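Local coordinates for protein fasciclin-1 (Drosophila melanogaster, PDB 1O70) that acts as a neural cell adhesion molecule, probably GPI-anchored to the membrane, this construct being its third and fourth FAS1 domains, at residues I76-H80 with I150-V156; P169-T174 with V198-W204; M177-F183 with S227-E232; N188-F194 with C295-I299. All coordinates share one frame; numbering follows the deposited sequence.

Contact 1. Residues I76-H80 with I150-V156; sequences ILNMH and IDHVLGV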
# COMPACT_ATOMS: atom_id res chain seq x y z
N ILE A 76 -11.35 0.38 -9.01
CA ILE A 76 -10.92 1.62 -8.40
C ILE A 76 -12.08 2.21 -7.61
O ILE A 76 -11.92 2.57 -6.45
CB ILE A 76 -10.46 2.60 -9.49
CG1 ILE A 76 -9.16 2.07 -10.10
CG2 ILE A 76 -10.31 4.00 -8.91
CD1 ILE A 76 -8.55 2.95 -11.16
N LEU A 77 -13.25 2.27 -8.24
CA LEU A 77 -14.43 2.78 -7.57
C LEU A 77 -14.72 1.98 -6.30
O LEU A 77 -14.94 2.57 -5.24
CB LEU A 77 -15.65 2.72 -8.49
CG LEU A 77 -15.76 3.76 -9.62
CD1 LEU A 77 -16.81 3.30 -10.62
CD2 LEU A 77 -16.13 5.13 -9.05
N ASN A 78 -14.69 0.66 -6.40
CA ASN A 78 -14.98 -0.20 -5.26
C ASN A 78 -14.11 0.00 -4.03
O ASN A 78 -14.58 -0.19 -2.91
CB ASN A 78 -14.92 -1.67 -5.66
CG ASN A 78 -15.99 -2.03 -6.65
OD1 ASN A 78 -17.10 -1.52 -6.60
ND2 ASN A 78 -15.66 -2.94 -7.56
N MET A 79 -12.84 0.38 -4.21
CA MET A 79 -11.98 0.57 -3.05
C MET A 79 -12.25 1.89 -2.34
O MET A 79 -11.73 2.13 -1.25
CB MET A 79 -10.50 0.44 -3.43
CG MET A 79 -9.98 1.46 -4.39
SD MET A 79 -8.19 1.31 -4.67
CE MET A 79 -8.11 -0.18 -5.70
N HIS A 80 -13.06 2.75 -2.96
CA HIS A 80 -13.42 4.03 -2.34
C HIS A 80 -14.69 3.84 -1.52
O HIS A 80 -15.19 4.79 -0.92
CB HIS A 80 -13.70 5.11 -3.39
CG HIS A 80 -12.47 5.69 -4.03
ND1 HIS A 80 -11.84 5.11 -5.10
CD2 HIS A 80 -11.79 6.83 -3.76
CE1 HIS A 80 -10.82 5.87 -5.48
NE2 HIS A 80 -10.77 6.92 -4.68
N ILE A 150 -11.56 13.36 -0.68
CA ILE A 150 -10.11 13.24 -0.66
C ILE A 150 -9.51 13.89 -1.89
O ILE A 150 -10.18 14.03 -2.92
CB ILE A 150 -9.67 11.76 -0.58
CG1 ILE A 150 -10.19 10.96 -1.78
CG2 ILE A 150 -10.16 11.15 0.73
CD1 ILE A 150 -9.82 9.48 -1.73
N ASP A 151 -8.25 14.31 -1.78
CA ASP A 151 -7.59 15.00 -2.87
C ASP A 151 -6.88 14.15 -3.90
O ASP A 151 -6.23 14.69 -4.80
CB ASP A 151 -6.61 16.03 -2.30
CG ASP A 151 -5.56 15.40 -1.40
OD1 ASP A 151 -5.51 14.15 -1.29
OD2 ASP A 151 -4.80 16.18 -0.80
N HIS A 152 -6.99 12.84 -3.78
CA HIS A 152 -6.38 11.95 -4.77
C HIS A 152 -7.31 10.79 -4.95
O HIS A 152 -8.09 10.47 -4.05
CB HIS A 152 -5.03 11.41 -4.32
CG HIS A 152 -3.92 12.40 -4.44
ND1 HIS A 152 -3.53 13.22 -3.40
CD2 HIS A 152 -3.12 12.72 -5.49
CE1 HIS A 152 -2.55 14.00 -3.80
NE2 HIS A 152 -2.28 13.72 -5.07
N VAL A 153 -7.24 10.17 -6.11
CA VAL A 153 -8.07 9.03 -6.41
C VAL A 153 -7.31 7.78 -6.00
O VAL A 153 -6.22 7.50 -6.51
CB VAL A 153 -8.39 8.97 -7.91
CG1 VAL A 153 -9.37 7.86 -8.19
CG2 VAL A 153 -8.94 10.32 -8.38
N LEU A 154 -7.88 7.02 -5.07
CA LEU A 154 -7.22 5.80 -4.61
C LEU A 154 -7.11 4.82 -5.77
O LEU A 154 -7.86 4.91 -6.75
CB LEU A 154 -8.02 5.18 -3.45
CG LEU A 154 -8.23 6.05 -2.21
CD1 LEU A 154 -9.04 5.29 -1.17
CD2 LEU A 154 -6.88 6.47 -1.64
N GLY A 155 -6.18 3.88 -5.66
CA GLY A 155 -6.00 2.88 -6.70
C GLY A 155 -5.32 3.36 -7.97
O GLY A 155 -5.24 2.62 -8.94
N VAL A 156 -4.85 4.61 -7.97
CA VAL A 156 -4.15 5.18 -9.14
C VAL A 156 -2.89 5.87 -8.62
O VAL A 156 -2.88 7.07 -8.36
CB VAL A 156 -5.03 6.20 -9.88
CG1 VAL A 156 -4.27 6.79 -11.05
CG2 VAL A 156 -6.31 5.53 -10.37
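Ile76 reaches across with two branches: CD1, at the end of its longer arm, lies 3.5 Å from Val156 CG2, while the shorter branch CG2 rests 3.4 Å from Leu154 O and also meets Val153 CG1, the Ile76 and Val153 side chains crossing at about a right angle. Met79 is the second apolar prong. Its SD sits 3.4 Å from Gly155 CA, and a bend about the CG-SD bond (chi3 74°) keeps CE alongside that same carbon. Gly155, with its positive phi, is the third residue of a type II turn from Val153 to Val156. The third FAS1 domain thus joins the last turn of helix 70-79 to the chain leaving strand 145-150, whose parallel neighbour, strand 48-53, touches Val153 through Pro53 and Leu154 through Leu51. His80 contributes a flat group. Leu154 CB covers one face of its ring, 3.5 Å from His80 NE2, whereas Ile150 CD1 comes up at the edge near CD2 and Val153 CG1 approaches obliquely; Phe27 of helix 21-33 also touches this side chain. One hydrogen bond fixes the ring's rotation: His80 ND1 donates to Ile76 O at 2.9 Å, the oxygen lying in the ring plane but met from above its own carbonyl plane. This turns NE2 toward the loop, where it lies 2.9 Å from Leu154 N. With a leucine in place of His80, Ile76 O would probably lose its ring donor, and Leu154 CB the flat surface it lies on.

Contact 2. Residues P169-T174 with V198-W204; sequences PMMSDT and VPRDKGW. With SO4 (sulfate ion), chain C.
The Asp201 carboxylate is held at both oxygens where the start of helix 172-177 meets the end of strand 193-199: Ser172 OG donates to the syn lone pair of OD2 at 2.6 Å, and Asp173 N reaches OD1 at 2.7 Å from the syn side, somewhat out of the carboxylate plane. Its own backbone N returns a bond to Met170 O. Thr174 OG1 works both ways. It receives Trp204 NE1 at 2.7 Å, nearly straight (168°) and in the indole plane, and donates to Pro199 O at 2.9 Å on a lone pair; chi1 of -71° turns the hydroxyl beside the backbone N, leaving CB and CG2 against Val198 CG1. A water accepts from Thr174 N and lies within bonding distance of Pro199 O and Asp201 OD1. The Asp173 carboxylate stacks on that of Asp201 with planes 22° apart, a like-charge pair probably eased by the donors around Asp201. Farther out, Arg200 occupies the N-cap position of helix 201-210. A sulfate, probably from the crystallisation liquor, sits at this helix start: O2 accepts from Arg200 NE at 2.9 Å and, almost straight, from Lys202 N, while O4 accepts from Arg200 NH2. Tyr289 makes a cation-pi contact with the arginine. Met171 packs on Val198 and on Leu165 of helix 161-167. The arrangement is that of the strand-to-helix junction in the H1 box of a FAS1 domain, here the fourth.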
# COMPACT_ATOMS: atom_id res chain seq x y z
N PRO A 169 5.40 7.07 6.17
CA PRO A 169 6.06 6.94 7.48
C PRO A 169 6.34 5.50 7.90
O PRO A 169 7.28 5.22 8.65
CB PRO A 169 5.08 7.61 8.45
CG PRO A 169 4.23 8.48 7.58
CD PRO A 169 4.06 7.67 6.33
N MET A 170 5.51 4.58 7.42
CA MET A 170 5.64 3.18 7.77
C MET A 170 6.90 2.54 7.18
O MET A 170 7.40 1.54 7.69
CB MET A 170 4.41 2.42 7.29
CG MET A 170 4.22 1.14 8.04
SD MET A 170 2.63 0.39 7.75
CE MET A 170 3.09 -0.64 6.42
N MET A 171 7.41 3.17 6.12
CA MET A 171 8.59 2.71 5.41
C MET A 171 9.84 3.50 5.76
O MET A 171 10.90 3.23 5.21
CB MET A 171 8.33 2.80 3.89
CG MET A 171 7.16 1.91 3.40
SD MET A 171 6.83 2.08 1.63
CE MET A 171 5.29 1.20 1.42
N SER A 172 9.71 4.44 6.69
CA SER A 172 10.83 5.31 7.08
C SER A 172 12.18 4.63 7.34
O SER A 172 13.22 5.14 6.90
CB SER A 172 10.44 6.15 8.30
OG SER A 172 10.81 5.52 9.53
N ASP A 173 12.18 3.49 8.03
CA ASP A 173 13.43 2.80 8.31
C ASP A 173 14.04 2.22 7.03
O ASP A 173 15.21 2.47 6.72
CB ASP A 173 13.22 1.67 9.33
CG ASP A 173 13.13 2.19 10.75
OD1 ASP A 173 13.39 3.37 10.97
OD2 ASP A 173 12.79 1.41 11.66
N THR A 174 13.25 1.45 6.30
CA THR A 174 13.75 0.88 5.07
C THR A 174 14.19 1.99 4.10
O THR A 174 15.18 1.84 3.39
CB THR A 174 12.69 -0.03 4.39
OG1 THR A 174 12.54 -1.22 5.15
CG2 THR A 174 13.13 -0.40 2.98
N VAL A 198 9.23 -4.45 1.23
CA VAL A 198 9.66 -3.50 2.25
C VAL A 198 9.30 -3.80 3.69
O VAL A 198 8.13 -3.80 4.06
CB VAL A 198 9.11 -2.10 1.95
CG1 VAL A 198 9.57 -1.15 3.01
CG2 VAL A 198 9.55 -1.65 0.57
N PRO A 199 10.31 -4.05 4.54
CA PRO A 199 9.99 -4.32 5.95
C PRO A 199 9.47 -3.01 6.57
O PRO A 199 10.03 -1.94 6.33
CB PRO A 199 11.34 -4.74 6.53
CG PRO A 199 12.05 -5.36 5.34
CD PRO A 199 11.72 -4.38 4.25
N ARG A 200 8.40 -3.08 7.35
CA ARG A 200 7.84 -1.89 7.99
C ARG A 200 8.74 -1.50 9.16
O ARG A 200 9.58 -2.29 9.58
CB ARG A 200 6.44 -2.17 8.50
CG ARG A 200 6.41 -3.28 9.52
CD ARG A 200 5.00 -3.71 9.85
NE ARG A 200 4.23 -2.63 10.45
CZ ARG A 200 3.07 -2.81 11.08
NH1 ARG A 200 2.55 -4.03 11.19
NH2 ARG A 200 2.43 -1.77 11.60
N ASP A 201 8.56 -0.30 9.70
CA ASP A 201 9.36 0.14 10.83
C ASP A 201 9.33 -0.87 11.98
O ASP A 201 10.38 -1.26 12.50
CB ASP A 201 8.89 1.52 11.31
CG ASP A 201 9.51 2.67 10.51
OD1 ASP A 201 10.11 2.43 9.43
OD2 ASP A 201 9.39 3.83 10.97
N LYS A 202 8.13 -1.31 12.38
CA LYS A 202 7.97 -2.28 13.47
C LYS A 202 8.88 -3.50 13.21
O LYS A 202 9.43 -4.09 14.14
CB LYS A 202 6.51 -2.74 13.57
CG LYS A 202 6.19 -3.51 14.86
CD LYS A 202 4.81 -4.16 14.81
CE LYS A 202 3.69 -3.17 14.45
NZ LYS A 202 3.44 -2.10 15.46
N GLY A 203 9.01 -3.86 11.93
CA GLY A 203 9.86 -4.98 11.57
C GLY A 203 11.32 -4.71 11.91
O GLY A 203 11.96 -5.56 12.52
N TRP A 204 11.85 -3.54 11.53
CA TRP A 204 13.25 -3.24 11.87
C TRP A 204 13.40 -3.09 13.38
O TRP A 204 14.46 -3.43 13.93
CB TRP A 204 13.75 -1.97 11.17
CG TRP A 204 14.00 -2.18 9.69
CD1 TRP A 204 13.32 -1.58 8.65
CD2 TRP A 204 14.96 -3.06 9.07
NE1 TRP A 204 13.79 -2.05 7.45
CE2 TRP A 204 14.78 -2.95 7.68
CE3 TRP A 204 15.94 -3.94 9.57
CZ2 TRP A 204 15.56 -3.67 6.76
CZ3 TRP A 204 16.71 -4.67 8.65
CH2 TRP A 204 16.51 -4.53 7.26
S SO4 C . 4.95 0.80 11.91
O1 SO4 C . 4.87 1.99 11.07
O2 SO4 C . 5.68 -0.25 11.18
O3 SO4 C . 5.65 1.10 13.16
O4 SO4 C . 3.58 0.34 12.20
O HOH W 1 10.58 0.55 7.26

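Contact 3. Residues M177-F183 with S227-E232; sequences MGKFSHF and SKSILE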
# COMPACT_ATOMS: atom_id res chain seq x y z
N MET A 177 17.58 3.36 5.44
CA MET A 177 18.65 2.40 5.26
C MET A 177 19.15 2.36 3.82
O MET A 177 20.33 2.11 3.58
CB MET A 177 18.17 1.01 5.68
CG MET A 177 19.27 -0.01 5.84
SD MET A 177 18.60 -1.55 6.53
CE MET A 177 19.24 -2.73 5.45
N GLY A 178 18.26 2.60 2.87
CA GLY A 178 18.62 2.59 1.47
C GLY A 178 19.37 3.83 1.02
O GLY A 178 19.74 3.96 -0.14
N LYS A 179 19.60 4.75 1.95
CA LYS A 179 20.31 5.96 1.59
C LYS A 179 21.82 5.84 1.74
O LYS A 179 22.57 6.35 0.91
CB LYS A 179 19.83 7.12 2.45
CG LYS A 179 18.52 7.72 2.03
CD LYS A 179 18.24 8.88 2.95
CE LYS A 179 17.08 9.72 2.48
NZ LYS A 179 16.93 10.88 3.41
N PHE A 180 22.27 5.15 2.79
CA PHE A 180 23.70 5.01 3.03
C PHE A 180 24.50 4.53 1.83
O PHE A 180 25.64 4.94 1.66
CB PHE A 180 23.96 4.07 4.21
CG PHE A 180 23.30 4.49 5.49
CD1 PHE A 180 22.01 4.08 5.79
CD2 PHE A 180 23.98 5.31 6.39
CE1 PHE A 180 21.40 4.48 6.97
CE2 PHE A 180 23.37 5.72 7.57
CZ PHE A 180 22.08 5.30 7.87
N SER A 181 23.90 3.69 1.00
CA SER A 181 24.58 3.13 -0.16
C SER A 181 24.03 3.64 -1.48
O SER A 181 24.43 3.18 -2.55
CB SER A 181 24.42 1.61 -0.16
OG SER A 181 23.08 1.28 -0.48
N HIS A 182 23.08 4.57 -1.42
CA HIS A 182 22.46 5.13 -2.61
C HIS A 182 21.68 4.06 -3.35
O HIS A 182 21.49 4.12 -4.57
CB HIS A 182 23.52 5.76 -3.51
CG HIS A 182 24.19 6.95 -2.90
ND1 HIS A 182 23.75 8.24 -3.10
CD2 HIS A 182 25.24 7.04 -2.05
CE1 HIS A 182 24.50 9.07 -2.39
NE2 HIS A 182 25.41 8.37 -1.75
N PHE A 183 21.22 3.08 -2.58
CA PHE A 183 20.43 1.98 -3.10
C PHE A 183 19.10 2.54 -3.63
O PHE A 183 18.57 2.04 -4.61
CB PHE A 183 20.14 0.99 -1.97
CG PHE A 183 19.18 -0.10 -2.35
CD1 PHE A 183 19.62 -1.25 -2.96
CD2 PHE A 183 17.82 0.05 -2.11
CE1 PHE A 183 18.73 -2.25 -3.32
CE2 PHE A 183 16.92 -0.95 -2.47
CZ PHE A 183 17.38 -2.09 -3.08
N SER A 227 24.25 -3.20 4.24
CA SER A 227 22.87 -2.77 4.11
C SER A 227 22.37 -2.88 2.67
O SER A 227 21.22 -3.25 2.44
CB SER A 227 22.69 -1.34 4.63
OG SER A 227 23.56 -0.45 3.98
N LYS A 228 23.23 -2.57 1.71
CA LYS A 228 22.82 -2.64 0.31
C LYS A 228 22.55 -4.07 -0.09
O LYS A 228 21.57 -4.37 -0.78
CB LYS A 228 23.91 -2.08 -0.62
CG LYS A 228 23.48 -2.08 -2.08
CD LYS A 228 23.96 -0.83 -2.80
CE LYS A 228 25.42 -0.95 -3.22
NZ LYS A 228 25.59 -1.93 -4.34
N SER A 229 23.43 -4.96 0.35
CA SER A 229 23.31 -6.37 0.06
C SER A 229 22.00 -6.92 0.62
O SER A 229 21.34 -7.74 -0.01
CB SER A 229 24.51 -7.11 0.66
OG SER A 229 24.40 -8.50 0.47
N ILE A 230 21.62 -6.45 1.82
CA ILE A 230 20.39 -6.89 2.49
C ILE A 230 19.16 -6.43 1.69
O ILE A 230 18.25 -7.21 1.44
CB ILE A 230 20.27 -6.31 3.92
CG1 ILE A 230 21.46 -6.76 4.77
CG2 ILE A 230 18.97 -6.78 4.57
CD1 ILE A 230 21.49 -8.26 5.08
N LEU A 231 19.16 -5.15 1.31
CA LEU A 231 18.05 -4.59 0.55
C LEU A 231 17.93 -5.19 -0.85
O LEU A 231 16.82 -5.48 -1.30
CB LEU A 231 18.20 -3.07 0.45
CG LEU A 231 17.56 -2.21 1.55
CD1 LEU A 231 17.30 -3.01 2.82
CD2 LEU A 231 18.45 -1.01 1.82
N GLU A 232 19.05 -5.38 -1.54
CA GLU A 232 18.99 -5.95 -2.88
C GLU A 232 18.32 -7.31 -2.85
O GLU A 232 17.79 -7.78 -3.86
CB GLU A 232 20.39 -6.09 -3.47
CG GLU A 232 21.12 -4.76 -3.54
CD GLU A 232 22.49 -4.88 -4.16
OE1 GLU A 232 23.12 -5.95 -3.99
OE2 GLU A 232 22.94 -3.91 -4.80
O HOH W 2 22.26 1.10 1.93
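Ser181, third residue of a type I turn from Lys179 to His182, brings its CA to 6.1 Å from that of Lys228 on helix 224-232, and the chain on both sides of this turn lies against the helix. Phe183 presents its ring to the helix. Leu231 CB stands over the centre of the ring, 3.7 Å from the centroid and 10° off the normal, a CH-pi contact; CG anti to the backbone N (chi1 173°) swings the ring there, and Lys228 CG approaches it obliquely. The Leu231 methyls make further contacts: CD1 meets Met177 CE, which also reaches Ser227 O, and CD2 packs on Gly178 CA. A water stitches the polar atoms together: it donates to Met177 O at 2.7 Å and Ser227 OG at 2.9 Å, and bonds to Ser181 OG at 2.6 Å. Ser227 OG is in addition hydrogen-bonded to Ser224 O. The Lys228 chain runs alongside Ser181 to a weak salt bridge with Glu232. An alanine at Phe183 is likely to leave Leu231 CB without its ring face and open a gap beside the helix. The loop between helix 172-177 and strand 193-199 thus packs on helix 224-232 in the helical part of the fourth FAS1 domain.

Contact 4. Residues N188-F194 with C295-I299; sequences NNTQRRF and CTNGI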
# COMPACT_ATOMS: atom_id res chain seq x y z
N ASN A 188 13.81 5.21 -8.72
CA ASN A 188 13.10 6.30 -9.35
C ASN A 188 12.96 6.00 -10.85
O ASN A 188 12.10 6.56 -11.53
CB ASN A 188 13.87 7.60 -9.14
CG ASN A 188 12.97 8.82 -9.22
OD1 ASN A 188 11.81 8.78 -8.80
ND2 ASN A 188 13.50 9.92 -9.75
N ASN A 189 13.82 5.10 -11.34
CA ASN A 189 13.83 4.72 -12.75
C ASN A 189 12.47 4.22 -13.22
O ASN A 189 11.84 3.39 -12.57
CB ASN A 189 14.89 3.64 -12.99
CG ASN A 189 15.12 3.37 -14.46
OD1 ASN A 189 14.28 2.80 -15.15
ND2 ASN A 189 16.27 3.79 -14.96
N THR A 190 12.01 4.74 -14.36
CA THR A 190 10.72 4.35 -14.91
C THR A 190 10.84 3.35 -16.05
O THR A 190 9.84 2.92 -16.61
CB THR A 190 9.94 5.57 -15.42
OG1 THR A 190 10.74 6.26 -16.39
CG2 THR A 190 9.63 6.52 -14.28
N GLN A 191 12.07 2.98 -16.40
CA GLN A 191 12.30 2.04 -17.49
C GLN A 191 12.31 0.59 -17.02
O GLN A 191 12.35 -0.33 -17.84
CB GLN A 191 13.61 2.38 -18.19
CG GLN A 191 13.61 3.73 -18.87
CD GLN A 191 15.00 4.29 -19.07
OE1 GLN A 191 15.19 5.30 -19.76
NE2 GLN A 191 16.00 3.64 -18.46
N ARG A 192 12.29 0.39 -15.71
CA ARG A 192 12.29 -0.95 -15.12
C ARG A 192 11.04 -1.09 -14.26
O ARG A 192 10.33 -0.11 -14.01
CB ARG A 192 13.52 -1.15 -14.24
CG ARG A 192 14.80 -0.52 -14.77
CD ARG A 192 15.48 -1.37 -15.83
NE ARG A 192 16.08 -2.58 -15.27
CZ ARG A 192 16.88 -3.41 -15.95
NH1 ARG A 192 17.18 -3.17 -17.22
NH2 ARG A 192 17.37 -4.49 -15.35
N ARG A 193 10.77 -2.30 -13.81
CA ARG A 193 9.62 -2.54 -12.95
C ARG A 193 10.13 -3.22 -11.68
O ARG A 193 10.72 -4.30 -11.75
CB ARG A 193 8.58 -3.40 -13.66
CG ARG A 193 7.73 -2.61 -14.64
CD ARG A 193 6.88 -1.58 -13.91
NE ARG A 193 6.16 -0.68 -14.82
CZ ARG A 193 6.72 0.33 -15.48
NH1 ARG A 193 8.01 0.58 -15.34
NH2 ARG A 193 5.98 1.11 -16.26
N PHE A 194 9.91 -2.58 -10.54
CA PHE A 194 10.37 -3.13 -9.28
C PHE A 194 9.28 -3.70 -8.41
O PHE A 194 8.16 -3.20 -8.36
CB PHE A 194 11.09 -2.07 -8.45
CG PHE A 194 12.15 -1.32 -9.17
CD1 PHE A 194 11.82 -0.22 -9.96
CD2 PHE A 194 13.49 -1.67 -9.02
CE1 PHE A 194 12.81 0.54 -10.57
CE2 PHE A 194 14.49 -0.92 -9.64
CZ PHE A 194 14.15 0.19 -10.42
N CYS A 295 2.68 1.18 -7.47
CA CYS A 295 3.43 2.38 -7.79
C CYS A 295 3.44 2.58 -9.30
O CYS A 295 2.92 1.74 -10.04
CB CYS A 295 4.86 2.29 -7.28
SG CYS A 295 4.98 2.20 -5.47
N THR A 296 4.05 3.66 -9.76
CA THR A 296 4.08 3.94 -11.19
C THR A 296 5.11 3.10 -11.94
O THR A 296 4.94 2.81 -13.13
CB THR A 296 4.37 5.44 -11.45
OG1 THR A 296 5.60 5.81 -10.81
CG2 THR A 296 3.24 6.30 -10.87
N ASN A 297 6.16 2.67 -11.24
CA ASN A 297 7.20 1.85 -11.85
C ASN A 297 7.35 0.55 -11.08
O ASN A 297 8.46 0.02 -10.98
CB ASN A 297 8.52 2.60 -11.83
CG ASN A 297 8.96 2.95 -10.44
OD1 ASN A 297 8.15 2.96 -9.51
ND2 ASN A 297 10.24 3.27 -10.27
N GLY A 298 6.26 0.02 -10.54
CA GLY A 298 6.37 -1.22 -9.81
C GLY A 298 5.36 -1.38 -8.70
O GLY A 298 4.33 -0.71 -8.68
N ILE A 299 5.65 -2.28 -7.77
CA ILE A 299 4.75 -2.54 -6.66
C ILE A 299 5.57 -2.79 -5.41
O ILE A 299 6.67 -3.33 -5.47
CB ILE A 299 3.88 -3.79 -6.96
CG1 ILE A 299 2.76 -3.93 -5.93
CG2 ILE A 299 4.75 -5.04 -6.91
CD1 ILE A 299 1.79 -5.04 -6.26
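Asn297 buries a whole side-chain amide and satisfies it with backbone groups: ND2 donates to Asn189 O at 2.8 Å, at 172° and in the amide plane, and also to Leu187 O, while OD1 accepts from Val161 N. The carbonyl of Asn189 is met from above its plane. This polar knot stands at the start of the parallel pair of the FAS1 sheet in the fourth domain, strand 193-199 (H1 box) and strand 298-303 (H2 box). Chi1 of 60° sets the amide between the backbone N and the carbonyl carbon, so that it points at the incoming loop 188-192. The strands join directly after it. Phe194 N donates to Asn297 O at 3.0 Å on a lone pair, and Ile299 N to Phe194 O at 2.7 Å, giving a parallel bridge of Phe194 with Gly298. Gly298 has an unusual phi of 151°, and its CA makes a CA-H...O contact with Phe194 O. Beside this pairing, Asn297 O lies at the edge of the Phe194 ring, 3.5 Å from CD1, and ND2 comes near CE1, with ring and amide planes steeply turned; Leu235 and Ile237 of the next strand also touch the ring. Within the loop, Asn189 OD1 accepts from Gln191 N in an Asx turn. Asn188, a glycosylation site, carries no sugar here. Arg193 folds back with one guanidinium face over Thr296 O and Asn297 CA, and its NH1 donates in the guanidinium plane to both Arg192 O, at 2.8 Å, and Thr190 O, at 3.2 Å.

Overall arrangement
Contact 1 belongs to the third FAS1 domain and closes before the others open; contacts 2, 3 and 4 lie in the fourth, where their segments alternate along the chain. Contacts 2 and 4 sit about 20 Å apart between centres, near the two ends of strand 193-199, whose parallel neighbour is strand 298-303. Contact 3 is about 14 Å from contact 2 between centres, and the two touch, Trp204 CH2 lying 3.7 Å from Met177 SD; helix 172-177 runs through both. The centres of contacts 1 and 3 are about 32 Å apart, across the chain's centre. Both domains' sheets share one strand order, so strand 145-150 corresponds to 298-303; contact 1 follows the former's end, contact 4 the latter's start.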